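Local coordinates for protein STU0660 (Streptococcus thermophilus, PDB 3ZTH) that probably binds DNA as a large, metal-binding Csn2 protein taking part in CRISPR-mediated bacterial immunity, at residues P298-T302 with L321-F327; I246-R252 with L264-M270; I80-L86 with K180-F184. The contacts are given in a common frame with arbitrary orientation. Numbering follows the deposited sequence.

Contacts 1 and 2 are neighbours, their centres 15 Å apart, and they touch where F325 CE1 comes within 3.8 Å of Y265 CE2. Together they tie loops and helices to the 254-257 and 261-263 end of the six-stranded sheet. Contact 3 belongs to the other end, beside strand 76-80, outermost in this chain; its centre is 34 Å from that of contact 1 and 29 Å from that of contact 2. Contacts 1 and 3 are buried and largely apolar, aromatic rings meeting aliphatic groups. Contact 2 is partly buried and mixes side-chain-to-backbone hydrogen bonds and a salt bridge with a small apolar core. Contact 1 comes nearest the magnesium site, through T302.

Contact 1: residues P298-T302 with L321-F327; sequences PYLLT and LNQLFHF
L301, L300 and F327 have the most surface covered here. Residues 298-299 end a short 3-10 segment; L300 is extended (phi/psi -74/157°), and L301 turns with a positive phi (55/38°). The CA atoms of L300 and N322 lie 6.0 Å apart, those of L301 and F327 5.8 Å. L301 sits on the F327 ring: its CA is 3.4 Å from the centroid, 9° off the normal, a CH-pi contact over the face, and its C is 3.3 Å from F327 CZ. F327, with chi1 t, places this ring against the backbone of the L301 turn. It follows the end of helix 312-324, which closes in a Schellman motif: H326, at phi/psi 61/29°, is C-prime, with F327 N bonded to N322 O at 2.9 Å and H326 N to Q323 O at 2.7 Å. The L301 side chain (m, t) runs along this end, CD2 lying 3.6 Å from F325 CB and 3.9 Å from F327 CB. L300, also m, t, reaches L321 with CD2 3.9 Å from CB. Strand 254-257 backs both leucines through I256, while T302 OG1 bonds to S258 and its side chain lies about 8 Å from a bound magnesium ion.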
loop_
_atom_site.group_PDB
_atom_site.type_symbol
_atom_site.label_atom_id
_atom_site.label_comp_id
_atom_site.label_asym_id
_atom_site.label_seq_id
_atom_site.Cartn_x
_atom_site.Cartn_y
_atom_site.Cartn_z
ATOM N N PRO A 298 16.861 -40.672 24.185
ATOM C CA PRO A 298 17.399 -39.513 23.463
ATOM C C PRO A 298 18.865 -39.676 23.031
ATOM O O PRO A 298 19.331 -38.986 22.118
ATOM C CB PRO A 298 17.218 -38.374 24.467
ATOM C CG PRO A 298 16.010 -38.803 25.230
ATOM C CD PRO A 298 16.272 -40.261 25.471
ATOM N N TYR A 299 19.587 -40.585 23.678
ATOM C CA TYR A 299 20.996 -40.795 23.355
ATOM C C TYR A 299 21.300 -42.027 22.515
ATOM O O TYR A 299 22.459 -42.342 22.292
ATOM C CB TYR A 299 21.818 -40.861 24.642
ATOM C CG TYR A 299 21.739 -39.598 25.449
ATOM C CD1 TYR A 299 22.398 -38.441 25.032
ATOM C CD2 TYR A 299 20.959 -39.538 26.605
ATOM C CE1 TYR A 299 22.279 -37.243 25.749
ATOM C CE2 TYR A 299 20.831 -38.350 27.330
ATOM C CZ TYR A 299 21.492 -37.209 26.896
ATOM O OH TYR A 299 21.352 -36.041 27.604
ATOM N N LEU A 300 20.274 -42.721 22.042
ATOM C CA LEU A 300 20.490 -43.920 21.244
ATOM C C LEU A 300 20.960 -43.583 19.840
ATOM O O LEU A 300 20.733 -42.482 19.355
ATOM C CB LEU A 300 19.196 -44.733 21.176
ATOM C CG LEU A 300 18.689 -45.169 22.553
ATOM C CD1 LEU A 300 17.330 -45.831 22.439
ATOM C CD2 LEU A 300 19.709 -46.120 23.180
ATOM N N LEU A 301 21.623 -44.535 19.192
ATOM C CA LEU A 301 22.107 -44.351 17.823
ATOM C C LEU A 301 22.992 -43.114 17.694
ATOM O O LEU A 301 22.936 -42.398 16.698
ATOM C CB LEU A 301 20.918 -44.226 16.863
ATOM C CG LEU A 301 19.687 -45.071 17.216
ATOM C CD1 LEU A 301 18.562 -44.772 16.233
ATOM C CD2 LEU A 301 20.036 -46.545 17.207
ATOM N N THR A 302 23.811 -42.861 18.703
ATOM C CA THR A 302 24.685 -41.699 18.662
ATOM C C THR A 302 26.104 -42.039 19.071
ATOM O O THR A 302 26.345 -42.431 20.217
ATOM C CB THR A 302 24.201 -40.567 19.611
ATOM O OG1 THR A 302 22.849 -40.211 19.306
ATOM C CG2 THR A 302 25.077 -39.338 19.442
ATOM N N LEU A 321 20.181 -51.606 24.320
ATOM C CA LEU A 321 19.245 -51.055 23.348
ATOM C C LEU A 321 19.945 -50.744 22.043
ATOM O O LEU A 321 19.453 -51.106 20.967
ATOM C CB LEU A 321 18.560 -49.802 23.892
ATOM C CG LEU A 321 17.450 -50.090 24.907
ATOM C CD1 LEU A 321 16.919 -48.785 25.464
ATOM C CD2 LEU A 321 16.330 -50.893 24.248
ATOM N N ASN A 322 21.092 -50.081 22.123
ATOM C CA ASN A 322 21.830 -49.768 20.907
ATOM C C ASN A 322 22.068 -51.038 20.105
ATOM O O ASN A 322 21.852 -51.071 18.897
ATOM C CB ASN A 322 23.159 -49.107 21.241
ATOM C CG ASN A 322 23.120 -47.618 21.037
ATOM O OD1 ASN A 322 24.018 -46.896 21.472
ATOM N ND2 ASN A 322 22.073 -47.142 20.363
ATOM N N GLN A 323 22.502 -52.089 20.787
ATOM C CA GLN A 323 22.754 -53.361 20.131
ATOM C C GLN A 323 21.513 -53.872 19.392
ATOM O O GLN A 323 21.627 -54.412 18.291
ATOM C CB GLN A 323 23.225 -54.396 21.157
ATOM C CG GLN A 323 23.621 -55.712 20.528
ATOM C CD GLN A 323 24.338 -56.646 21.481
ATOM O OE1 GLN A 323 24.685 -57.770 21.110
ATOM N NE2 GLN A 323 24.572 -56.189 22.711
ATOM N N LEU A 324 20.332 -53.694 19.986
ATOM C CA LEU A 324 19.083 -54.138 19.363
ATOM C C LEU A 324 18.815 -53.411 18.058
ATOM O O LEU A 324 18.015 -53.860 17.237
ATOM C CB LEU A 324 17.894 -53.924 20.299
ATOM C CG LEU A 324 17.876 -54.737 21.591
ATOM C CD1 LEU A 324 16.494 -54.619 22.193
ATOM C CD2 LEU A 324 18.199 -56.210 21.331
ATOM N N PHE A 325 19.471 -52.273 17.879
ATOM C CA PHE A 325 19.319 -51.494 16.662
ATOM C C PHE A 325 20.578 -51.668 15.823
ATOM O O PHE A 325 20.769 -51.006 14.812
ATOM C CB PHE A 325 19.099 -50.019 16.999
ATOM C CG PHE A 325 17.716 -49.719 17.509
ATOM C CD1 PHE A 325 16.625 -49.750 16.649
ATOM C CD2 PHE A 325 17.500 -49.419 18.847
ATOM C CE1 PHE A 325 15.342 -49.486 17.116
ATOM C CE2 PHE A 325 16.223 -49.155 19.319
ATOM C CZ PHE A 325 15.141 -49.188 18.455
ATOM N N HIS A 326 21.431 -52.581 16.257
ATOM C CA HIS A 326 22.664 -52.852 15.553
ATOM C C HIS A 326 23.553 -51.617 15.488
ATOM O O HIS A 326 24.327 -51.451 14.545
ATOM C CB HIS A 326 22.359 -53.356 14.142
ATOM C CG HIS A 326 21.565 -54.622 14.120
ATOM N ND1 HIS A 326 22.002 -55.783 14.720
ATOM C CD2 HIS A 326 20.354 -54.907 13.584
ATOM C CE1 HIS A 326 21.094 -56.729 14.558
ATOM N NE2 HIS A 326 20.084 -56.224 13.873
ATOM N N PHE A 327 23.434 -50.739 16.479
ATOM C CA PHE A 327 24.279 -49.556 16.516
ATOM C C PHE A 327 25.441 -49.927 17.430
ATOM O O PHE A 327 25.230 -50.458 18.526
ATOM C CB PHE A 327 23.524 -48.357 17.077
ATOM C CG PHE A 327 24.189 -47.044 16.785
ATOM C CD1 PHE A 327 24.141 -46.498 15.509
ATOM C CD2 PHE A 327 24.891 -46.366 17.775
ATOM C CE1 PHE A 327 24.782 -45.298 15.227
ATOM C CE2 PHE A 327 25.535 -45.164 17.497
ATOM C CZ PHE A 327 25.480 -44.632 16.228
#

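Contact 2: residues I246-R252 with L264-M270; sequences IDEENSR and LYDVEFM
Two hydrogen bonds pin loop 246-252 to the start of helix 267-277 and the residues leading into it. S251, with chi1 t, donates from OG to Y265 O at 2.6 Å, and the carboxylate of E248 accepts the backbone N of E268 at OE2, 3.0 Å away. A salt bridge joins R252 NE to D266 OD1 at 3.3 Å, its hydrogen bond weak, the oxygen lying near the guanidinium plane. D266, the N-cap residue, makes no side-chain capping bond. The loop has helical phi/psi from E248 to R252 without regular helical bonding, and an Asx motif shapes its start: N250 N donates to D247 OD1 at 2.8 Å, while D247 N donates to N250 OD1 at 2.9 Å. CA pairs set the register: E248 with V267 at 5.7 Å, S251 with D266 at 5.7 Å and R252 with L264 at 4.9 Å, where R252 CA makes a CA-H...O contact of 3.3 Å to L264 O. The segments flank the hairpin of strands 254-257 and 261-263, in a sheet consistent with the family's P-loop NTPase clan. Inside, I246 (m, t) brings CD1 to 3.7 Å from L264 CD1, and its CG2 lies 4.1 Å from V267 CG2. V267 CG2 also lies 3.4 Å from S251 OG, and selenomethionine M270 places CE 3.5 Å from the same OG. Helix 286-296 covers this core, L293 touching both I246 and M270.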
loop_
_atom_site.group_PDB
_atom_site.type_symbol
_atom_site.label_atom_id
_atom_site.label_comp_id
_atom_site.label_asym_id
_atom_site.label_seq_id
_atom_site.Cartn_x
_atom_site.Cartn_y
_atom_site.Cartn_z
ATOM N N ILE A 246 7.203 -42.232 27.931
ATOM C CA ILE A 246 7.062 -43.512 27.247
ATOM C C ILE A 246 6.064 -44.439 27.936
ATOM O O ILE A 246 6.147 -44.655 29.144
ATOM C CB ILE A 246 8.422 -44.253 27.154
ATOM C CG1 ILE A 246 9.370 -43.490 26.226
ATOM C CG2 ILE A 246 8.221 -45.674 26.658
ATOM C CD1 ILE A 246 10.727 -44.137 26.067
ATOM N N ASP A 247 5.110 -44.963 27.166
ATOM C CA ASP A 247 4.124 -45.918 27.681
ATOM C C ASP A 247 3.797 -46.901 26.558
ATOM O O ASP A 247 4.296 -46.749 25.441
ATOM C CB ASP A 247 2.844 -45.223 28.186
ATOM C CG ASP A 247 2.099 -44.471 27.093
ATOM O OD1 ASP A 247 1.913 -45.027 25.989
ATOM O OD2 ASP A 247 1.678 -43.318 27.347
ATOM N N GLU A 248 2.974 -47.906 26.846
ATOM C CA GLU A 248 2.622 -48.904 25.839
ATOM C C GLU A 248 1.970 -48.336 24.581
ATOM O O GLU A 248 2.219 -48.817 23.478
ATOM C CB GLU A 248 1.695 -49.979 26.431
ATOM C CG GLU A 248 2.416 -51.219 26.962
ATOM C CD GLU A 248 3.287 -51.922 25.905
ATOM O OE1 GLU A 248 3.434 -51.397 24.772
ATOM O OE2 GLU A 248 3.835 -53.004 26.216
ATOM N N GLU A 249 1.146 -47.311 24.744
ATOM C CA GLU A 249 0.447 -46.720 23.619
ATOM C C GLU A 249 1.279 -45.874 22.667
ATOM O O GLU A 249 1.189 -46.051 21.454
ATOM C CB GLU A 249 -0.730 -45.885 24.124
ATOM C CG GLU A 249 -1.669 -46.670 25.016
ATOM C CD GLU A 249 -2.008 -48.032 24.428
ATOM O OE1 GLU A 249 -2.577 -48.077 23.311
ATOM O OE2 GLU A 249 -1.698 -49.059 25.081
ATOM N N ASN A 250 2.085 -44.963 23.208
ATOM C CA ASN A 250 2.886 -44.062 22.385
ATOM C C ASN A 250 4.297 -44.528 22.041
ATOM O O ASN A 250 4.980 -43.904 21.238
ATOM C CB ASN A 250 2.976 -42.690 23.061
ATOM C CG ASN A 250 3.809 -42.713 24.350
ATOM O OD1 ASN A 250 4.524 -43.678 24.641
ATOM N ND2 ASN A 250 3.725 -41.636 25.118
ATOM N N SER A 251 4.730 -45.623 22.645
ATOM C CA SER A 251 6.073 -46.157 22.418
ATOM C C SER A 251 6.577 -46.175 20.963
ATOM O O SER A 251 7.667 -45.685 20.663
ATOM C CB SER A 251 6.149 -47.570 22.990
ATOM O OG SER A 251 7.488 -48.012 23.029
ATOM N N ARG A 252 5.787 -46.759 20.069
ATOM C CA ARG A 252 6.149 -46.869 18.663
ATOM C C ARG A 252 6.246 -45.528 17.938
ATOM O O ARG A 252 6.839 -45.434 16.865
ATOM C CB ARG A 252 5.142 -47.775 17.947
ATOM C CG ARG A 252 5.294 -49.253 18.305
ATOM C CD ARG A 252 4.270 -50.142 17.594
ATOM N NE ARG A 252 2.905 -49.897 18.063
ATOM C CZ ARG A 252 1.943 -49.328 17.338
ATOM N NH1 ARG A 252 2.189 -48.939 16.089
ATOM N NH2 ARG A 252 0.735 -49.142 17.865
ATOM N N LEU A 264 11.037 -46.385 18.272
ATOM C CA LEU A 264 11.013 -47.461 19.259
ATOM C C LEU A 264 9.980 -48.518 18.896
ATOM O O LEU A 264 9.106 -48.296 18.043
ATOM C CB LEU A 264 10.700 -46.919 20.660
ATOM C CG LEU A 264 11.739 -46.023 21.351
ATOM C CD1 LEU A 264 11.229 -45.608 22.720
ATOM C CD2 LEU A 264 13.056 -46.763 21.477
ATOM N N TYR A 265 10.104 -49.673 19.544
ATOM C CA TYR A 265 9.189 -50.794 19.345
ATOM C C TYR A 265 8.213 -50.747 20.521
ATOM O O TYR A 265 8.197 -49.775 21.278
ATOM C CB TYR A 265 9.945 -52.127 19.399
ATOM C CG TYR A 265 11.062 -52.303 18.390
ATOM C CD1 TYR A 265 10.799 -52.375 17.016
ATOM C CD2 TYR A 265 12.379 -52.463 18.817
ATOM C CE1 TYR A 265 11.824 -52.612 16.095
ATOM C CE2 TYR A 265 13.414 -52.700 17.909
ATOM C CZ TYR A 265 13.130 -52.777 16.553
ATOM O OH TYR A 265 14.161 -53.051 15.676
ATOM N N ASP A 266 7.399 -51.788 20.672
ATOM C CA ASP A 266 6.475 -51.845 21.799
ATOM C C ASP A 266 7.343 -52.061 23.031
ATOM O O ASP A 266 8.396 -52.702 22.949
ATOM C CB ASP A 266 5.492 -53.009 21.653
ATOM C CG ASP A 266 4.498 -52.795 20.529
ATOM O OD1 ASP A 266 3.708 -51.826 20.596
ATOM O OD2 ASP A 266 4.508 -53.600 19.573
ATOM N N VAL A 267 6.902 -51.517 24.161
ATOM C CA VAL A 267 7.631 -51.624 25.420
ATOM C C VAL A 267 7.812 -53.064 25.914
ATOM O O VAL A 267 8.911 -53.457 26.304
ATOM C CB VAL A 267 6.924 -50.803 26.522
ATOM C CG1 VAL A 267 7.768 -50.774 27.784
ATOM C CG2 VAL A 267 6.659 -49.393 26.011
ATOM N N GLU A 268 6.742 -53.850 25.907
ATOM C CA GLU A 268 6.853 -55.232 26.358
ATOM C C GLU A 268 7.834 -55.999 25.466
ATOM O O GLU A 268 8.625 -56.818 25.938
ATOM C CB GLU A 268 5.483 -55.917 26.343
ATOM C CG GLU A 268 5.493 -57.334 26.920
ATOM C CD GLU A 268 6.125 -57.405 28.311
ATOM O OE1 GLU A 268 5.966 -56.439 29.098
ATOM O OE2 GLU A 268 6.773 -58.433 28.621
ATOM N N PHE A 269 7.782 -55.726 24.171
ATOM C CA PHE A 269 8.682 -56.380 23.241
ATOM C C PHE A 269 10.132 -56.090 23.648
ATOM O O PHE A 269 10.933 -57.005 23.814
ATOM C CB PHE A 269 8.426 -55.872 21.814
ATOM C CG PHE A 269 9.401 -56.405 20.797
ATOM C CD1 PHE A 269 9.199 -57.649 20.203
ATOM C CD2 PHE A 269 10.544 -55.676 20.464
ATOM C CE1 PHE A 269 10.125 -58.161 19.288
ATOM C CE2 PHE A 269 11.478 -56.178 19.552
ATOM C CZ PHE A 269 11.268 -57.423 18.962
HETATM N N MSE A 270 10.455 -54.813 23.823
HETATM C CA MSE A 270 11.808 -54.411 24.192
HETATM C C MSE A 270 12.236 -54.892 25.569
HETATM O O MSE A 270 13.406 -55.221 25.788
HETATM C CB MSE A 270 11.939 -52.895 24.117
HETATM C CG MSE A 270 11.688 -52.346 22.729
HETATM SE SE MSE A 270 12.073 -50.458 22.631
HETATM C CE MSE A 270 10.464 -49.780 23.461
#

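Contact 3: residues I80-L86 with K180-F184; sequences ISSFKDL and KLSLF
I80 ends strand 76-80, outermost of its sheet in this chain, and two residues later the chain enters helix 83-89, whose first turn faces the regular helix 177-192. Residues 180-184 are helical throughout, with F184 N bonded to K180 O at 3.1 Å. S82 is the N-cap of helix 83-89: its OG accepts D85 N at 3.2 Å and, weakly, K84 N at 3.2 Å. D85 OD2 in turn accepts S81 N at 3.0 Å, bracing the bend between strand and helix. L86 and F184 have the nearest CA atoms, 6.9 Å apart. I80, F83 and L86 direct their CA-to-CB bonds at the opposing helix, as K180 and F184 do at them. I80 (m, t) lays CD1 over the face of the F184 ring, a CH-pi contact 3.6 Å from its centroid, with F184 CZ 3.3 Å from that methyl. The contact thus packs a strand-to-helix connection of the mixed sheet, probably that of a P-loop NTPase relative, against a helix that precedes strand 199-204, the neighbour of 76-80. L86 (t, t) sets CD2 3.4 Å from K180 O and 3.7 Å from F184 CB, and CD1 3.7 Å from L181 CD2. The F83 ring, chi1 m, carries the K180 chain over one face, CE being 3.7 Å from its centroid, 14° off the normal, while L181 CG lies at its edge, 4.1 Å from F83 CE1. The K180 ammonium bonds to V175 O. F83 also meets Y32 of the second subunit edge-to-face.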
loop_
_atom_site.group_PDB
_atom_site.type_symbol
_atom_site.label_atom_id
_atom_site.label_comp_id
_atom_site.label_asym_id
_atom_site.label_seq_id
_atom_site.Cartn_x
_atom_site.Cartn_y
_atom_site.Cartn_z
ATOM N N ILE A 80 3.238 -24.470 17.254
ATOM C CA ILE A 80 3.522 -23.766 18.488
ATOM C C ILE A 80 4.987 -23.967 18.864
ATOM O O ILE A 80 5.359 -24.970 19.466
ATOM C CB ILE A 80 2.603 -24.242 19.624
ATOM C CG1 ILE A 80 1.176 -23.758 19.350
ATOM C CG2 ILE A 80 3.078 -23.694 20.954
ATOM C CD1 ILE A 80 0.186 -24.128 20.435
ATOM N N SER A 81 5.817 -23.005 18.477
ATOM C CA SER A 81 7.243 -23.057 18.765
ATOM C C SER A 81 7.644 -21.968 19.739
ATOM O O SER A 81 8.823 -21.789 20.021
ATOM C CB SER A 81 8.053 -22.937 17.473
ATOM O OG SER A 81 7.920 -24.121 16.697
ATOM N N SER A 82 6.652 -21.245 20.248
ATOM C CA SER A 82 6.884 -20.186 21.226
ATOM C C SER A 82 5.554 -19.813 21.860
ATOM O O SER A 82 4.491 -20.092 21.296
ATOM C CB SER A 82 7.461 -18.942 20.560
ATOM O OG SER A 82 6.444 -18.240 19.864
ATOM N N PHE A 83 5.602 -19.182 23.028
ATOM C CA PHE A 83 4.358 -18.770 23.654
ATOM C C PHE A 83 3.679 -17.673 22.824
ATOM O O PHE A 83 2.465 -17.457 22.926
ATOM C CB PHE A 83 4.603 -18.298 25.083
ATOM C CG PHE A 83 4.776 -19.419 26.061
ATOM C CD1 PHE A 83 3.831 -20.443 26.134
ATOM C CD2 PHE A 83 5.875 -19.464 26.905
ATOM C CE1 PHE A 83 3.983 -21.494 27.032
ATOM C CE2 PHE A 83 6.034 -20.516 27.809
ATOM C CZ PHE A 83 5.087 -21.531 27.871
ATOM N N LYS A 84 4.452 -16.992 21.985
ATOM C CA LYS A 84 3.873 -15.947 21.157
ATOM C C LYS A 84 2.930 -16.588 20.146
ATOM O O LYS A 84 1.883 -16.025 19.825
ATOM C CB LYS A 84 4.959 -15.158 20.428
ATOM C CG LYS A 84 4.400 -14.063 19.525
ATOM C CD LYS A 84 5.474 -13.468 18.626
ATOM C CE LYS A 84 4.877 -12.486 17.618
ATOM N NZ LYS A 84 5.902 -11.964 16.657
ATOM N N ASP A 85 3.296 -17.766 19.645
ATOM C CA ASP A 85 2.440 -18.457 18.686
ATOM C C ASP A 85 1.136 -18.848 19.373
ATOM O O ASP A 85 0.062 -18.843 18.764
ATOM C CB ASP A 85 3.110 -19.722 18.147
ATOM C CG ASP A 85 4.336 -19.427 17.328
ATOM O OD1 ASP A 85 4.375 -18.350 16.698
ATOM O OD2 ASP A 85 5.249 -20.279 17.299
ATOM N N LEU A 86 1.246 -19.192 20.650
ATOM C CA LEU A 86 0.091 -19.584 21.424
ATOM C C LEU A 86 -0.863 -18.391 21.594
ATOM O O LEU A 86 -2.074 -18.515 21.368
ATOM C CB LEU A 86 0.550 -20.138 22.768
ATOM C CG LEU A 86 -0.505 -20.940 23.531
ATOM C CD1 LEU A 86 0.185 -21.997 24.385
ATOM C CD2 LEU A 86 -1.368 -19.999 24.371
ATOM N N LYS A 180 -0.863 -20.910 30.354
ATOM C CA LYS A 180 -0.911 -20.527 28.947
ATOM C C LYS A 180 -1.290 -21.743 28.105
ATOM O O LYS A 180 -2.174 -21.679 27.238
ATOM C CB LYS A 180 0.447 -20.004 28.480
ATOM C CG LYS A 180 0.745 -18.561 28.842
ATOM C CD LYS A 180 1.979 -18.089 28.069
ATOM C CE LYS A 180 3.205 -17.891 28.951
ATOM N NZ LYS A 180 3.212 -16.567 29.622
ATOM N N LEU A 181 -0.625 -22.856 28.384
ATOM C CA LEU A 181 -0.868 -24.090 27.658
ATOM C C LEU A 181 -2.266 -24.625 27.956
ATOM O O LEU A 181 -2.995 -25.033 27.042
ATOM C CB LEU A 181 0.202 -25.120 28.037
ATOM C CG LEU A 181 1.646 -24.751 27.649
ATOM C CD1 LEU A 181 2.616 -25.684 28.342
ATOM C CD2 LEU A 181 1.820 -24.811 26.129
ATOM N N SER A 182 -2.648 -24.607 29.229
ATOM C CA SER A 182 -3.962 -25.092 29.632
ATOM C C SER A 182 -5.096 -24.330 28.954
ATOM O O SER A 182 -6.037 -24.939 28.425
ATOM C CB SER A 182 -4.105 -25.004 31.145
ATOM O OG SER A 182 -3.131 -25.815 31.767
ATOM N N LEU A 183 -5.014 -23.004 28.967
ATOM C CA LEU A 183 -6.044 -22.193 28.329
ATOM C C LEU A 183 -6.115 -22.547 26.845
ATOM O O LEU A 183 -7.203 -22.704 26.284
ATOM C CB LEU A 183 -5.737 -20.705 28.505
ATOM C CG LEU A 183 -5.980 -20.188 29.925
ATOM C CD1 LEU A 183 -5.446 -18.771 30.061
ATOM C CD2 LEU A 183 -7.475 -20.242 30.243
ATOM N N PHE A 184 -4.949 -22.686 26.215
ATOM C CA PHE A 184 -4.896 -23.038 24.801
ATOM C C PHE A 184 -5.540 -24.397 24.553
ATOM O O PHE A 184 -6.334 -24.558 23.621
ATOM C CB PHE A 184 -3.449 -23.078 24.314
ATOM C CG PHE A 184 -3.284 -23.697 22.955
ATOM C CD1 PHE A 184 -3.612 -22.988 21.806
ATOM C CD2 PHE A 184 -2.812 -24.999 22.824
ATOM C CE1 PHE A 184 -3.471 -23.568 20.541
ATOM C CE2 PHE A 184 -2.670 -25.586 21.567
ATOM C CZ PHE A 184 -3.000 -24.867 20.424
#